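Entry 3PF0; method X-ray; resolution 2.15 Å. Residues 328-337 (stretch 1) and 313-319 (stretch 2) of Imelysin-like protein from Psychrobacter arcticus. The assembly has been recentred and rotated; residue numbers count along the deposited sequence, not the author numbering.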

# COMPACT_ATOMS: atom_id res chain seq x y z
N ALA A 328 -21.13 -12.94 -6.66
CA ALA A 328 -20.40 -13.90 -7.48
C ALA A 328 -19.11 -13.29 -8.05
O ALA A 328 -18.07 -13.96 -8.06
CB ALA A 328 -21.28 -14.42 -8.60
N THR A 329 -19.16 -12.01 -8.46
CA THR A 329 -18.01 -11.27 -9.02
C THR A 329 -16.97 -11.01 -7.92
O THR A 329 -15.77 -11.05 -8.20
CB THR A 329 -18.46 -9.95 -9.67
OG1 THR A 329 -19.69 -10.15 -10.37
CG2 THR A 329 -17.42 -9.41 -10.63
N GLN A 330 -17.43 -10.76 -6.69
CA GLN A 330 -16.57 -10.53 -5.53
C GLN A 330 -15.85 -11.83 -5.16
O GLN A 330 -14.67 -11.80 -4.79
CB GLN A 330 -17.38 -10.00 -4.34
CG GLN A 330 -17.94 -8.58 -4.52
CD GLN A 330 -18.90 -8.21 -3.41
OE1 GLN A 330 -19.50 -9.06 -2.75
NE2 GLN A 330 -19.07 -6.92 -3.18
N GLN A 331 -16.57 -12.97 -5.30
CA GLN A 331 -16.05 -14.32 -5.06
C GLN A 331 -14.99 -14.67 -6.10
O GLN A 331 -13.96 -15.23 -5.74
CB GLN A 331 -17.20 -15.36 -5.06
CG GLN A 331 -16.80 -16.74 -4.51
CD GLN A 331 -16.21 -16.70 -3.12
OE1 GLN A 331 -16.83 -16.21 -2.17
NE2 GLN A 331 -14.98 -17.18 -2.97
N GLU A 332 -15.24 -14.30 -7.38
CA GLU A 332 -14.31 -14.48 -8.50
C GLU A 332 -13.00 -13.73 -8.25
O GLU A 332 -11.91 -14.27 -8.51
CB GLU A 332 -14.96 -13.96 -9.78
CG GLU A 332 -15.26 -15.02 -10.82
CD GLU A 332 -15.57 -14.43 -12.18
OE1 GLU A 332 -16.64 -13.79 -12.33
OE2 GLU A 332 -14.71 -14.55 -13.08
N LEU A 333 -13.10 -12.48 -7.74
CA LEU A 333 -11.94 -11.65 -7.42
C LEU A 333 -11.12 -12.31 -6.31
O LEU A 333 -9.90 -12.39 -6.45
CB LEU A 333 -12.36 -10.21 -7.03
CG LEU A 333 -11.23 -9.26 -6.58
CD1 LEU A 333 -10.16 -9.07 -7.67
CD2 LEU A 333 -11.79 -7.91 -6.17
N TYR A 334 -11.79 -12.82 -5.25
CA TYR A 334 -11.13 -13.51 -4.14
C TYR A 334 -10.43 -14.76 -4.64
O TYR A 334 -9.28 -14.98 -4.28
CB TYR A 334 -12.11 -13.86 -3.01
CG TYR A 334 -11.46 -14.67 -1.91
CD1 TYR A 334 -10.58 -14.07 -1.01
CD2 TYR A 334 -11.68 -16.04 -1.80
CE1 TYR A 334 -9.94 -14.82 -0.02
CE2 TYR A 334 -11.04 -16.80 -0.82
CZ TYR A 334 -10.17 -16.18 0.06
OH TYR A 334 -9.55 -16.92 1.04
N ASP A 335 -11.11 -15.56 -5.48
CA ASP A 335 -10.60 -16.81 -6.06
C ASP A 335 -9.34 -16.54 -6.92
O ASP A 335 -8.38 -17.30 -6.81
CB ASP A 335 -11.69 -17.51 -6.88
CG ASP A 335 -12.76 -18.21 -6.06
OD1 ASP A 335 -12.58 -18.34 -4.82
OD2 ASP A 335 -13.77 -18.67 -6.65
N HIS A 336 -9.34 -15.44 -7.71
CA HIS A 336 -8.20 -15.03 -8.53
C HIS A 336 -7.01 -14.66 -7.64
O HIS A 336 -5.88 -15.05 -7.95
CB HIS A 336 -8.58 -13.85 -9.45
CG HIS A 336 -9.16 -14.25 -10.76
ND1 HIS A 336 -10.49 -14.62 -10.88
CD2 HIS A 336 -8.58 -14.32 -11.98
CE1 HIS A 336 -10.68 -14.92 -12.15
NE2 HIS A 336 -9.56 -14.74 -12.86
N LEU A 337 -7.27 -13.95 -6.51
CA LEU A 337 -6.23 -13.53 -5.55
C LEU A 337 -5.65 -14.73 -4.81
O LEU A 337 -4.44 -14.76 -4.53
CB LEU A 337 -6.77 -12.49 -4.54
CG LEU A 337 -7.08 -11.09 -5.09
CD1 LEU A 337 -7.82 -10.26 -4.07
CD2 LEU A 337 -5.81 -10.37 -5.58
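Stretch 2 313-319: ALLAQMP

Residues 328-337 lie within a continuous helix, whereas residues 313-319 comprise the last part of a helix followed by a non-helical segment. Leu314 and Leu315 have helical torsions; Gln317 (phi/psi -96/4°) and Met318 (-94/162°) depart from them, so that the chain is extended at Met318 and Pro319. A backbone hydrogen bond from Met318 N to Leu315 O (3.1 Å) closes the turn through Gln317, before the chain extends. The two stretches run in opposite directions: Leu314 lies nearest Leu333, with their CA atoms 7.0 Å apart, and Met318 lies nearest Thr329, with a CA-CA separation of 7.8 Å.

The contact buries 371 Å², counting both sides, and is held by packing, with no hydrogen bond between the stretches. Its apolar centre is Leu333. The CD2 atom of Leu333 approaches Leu315 CD1 at 3.7 Å and the selenium of Met318, a selenomethionine (atom SE), at 3.9 Å, while Leu333 CB lies 4.2 Å from Leu314 CD2. Met318, in an m, t, p conformation, reaches across the helix: its CG packs 3.7 Å from Thr329 CG2, and its terminal CE lies 4.1 Å from Gln330 CA.

Leu314, the residue most covered by the helix, also packs against backbone and polar groups. Its CD2 comes within 3.5 Å of Leu333 N, an amide already engaged by Thr329 O in the helical hydrogen bond (3.1 Å). The same methyl lies 3.6 Å from His336 ND1, approaching the imidazole obliquely. That nitrogen donates to Glu332 O at 2.8 Å, tying the ring back to its own helix, so its polarity is satisfied beside the leucine. Glu332 OE2 also lies 3.5 Å from Leu314 CD1, a van der Waals contact between a carboxylate and a methyl group.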

# COMPACT_ATOMS: atom_id res chain seq x y z
N ALA A 313 -7.90 -7.69 -15.38
CA ALA A 313 -9.01 -7.63 -16.33
C ALA A 313 -10.36 -7.81 -15.63
O ALA A 313 -11.33 -7.13 -15.98
CB ALA A 313 -8.82 -8.69 -17.41
N LEU A 314 -10.42 -8.68 -14.60
CA LEU A 314 -11.65 -8.89 -13.83
C LEU A 314 -11.98 -7.66 -12.97
O LEU A 314 -13.13 -7.25 -12.90
CB LEU A 314 -11.51 -10.14 -12.94
CG LEU A 314 -12.73 -10.57 -12.12
CD1 LEU A 314 -13.82 -11.17 -13.00
CD2 LEU A 314 -12.33 -11.55 -11.06
N LEU A 315 -10.95 -7.04 -12.36
CA LEU A 315 -11.12 -5.87 -11.52
C LEU A 315 -11.61 -4.66 -12.33
O LEU A 315 -12.47 -3.92 -11.84
CB LEU A 315 -9.80 -5.55 -10.81
CG LEU A 315 -9.83 -4.58 -9.64
CD1 LEU A 315 -10.49 -5.20 -8.41
CD2 LEU A 315 -8.45 -4.18 -9.28
N ALA A 316 -11.13 -4.52 -13.59
CA ALA A 316 -11.47 -3.42 -14.50
C ALA A 316 -12.97 -3.38 -14.89
O ALA A 316 -13.47 -2.30 -15.22
CB ALA A 316 -10.62 -3.51 -15.76
N GLN A 317 -13.66 -4.53 -14.86
CA GLN A 317 -15.08 -4.58 -15.23
C GLN A 317 -16.00 -4.50 -13.99
O GLN A 317 -17.23 -4.53 -14.12
CB GLN A 317 -15.39 -5.81 -16.12
CG GLN A 317 -15.17 -7.20 -15.50
CD GLN A 317 -15.21 -8.33 -16.52
OE1 GLN A 317 -14.41 -9.28 -16.47
NE2 GLN A 317 -16.15 -8.29 -17.46
N MSE A 318 -15.40 -4.31 -12.80
CA MSE A 318 -16.13 -4.17 -11.53
C MSE A 318 -16.36 -2.66 -11.21
O MSE A 318 -15.68 -1.83 -11.81
CB MSE A 318 -15.34 -4.85 -10.39
CG MSE A 318 -15.34 -6.36 -10.49
SE MSE A 318 -14.27 -7.23 -9.10
CE MSE A 318 -15.48 -7.11 -7.58
N PRO A 319 -17.30 -2.27 -10.30
CA PRO A 319 -17.52 -0.83 -10.04
C PRO A 319 -16.39 -0.19 -9.22
O PRO A 319 -15.53 -0.89 -8.68
CB PRO A 319 -18.84 -0.81 -9.26
CG PRO A 319 -19.42 -2.19 -9.40
CD PRO A 319 -18.24 -3.09 -9.51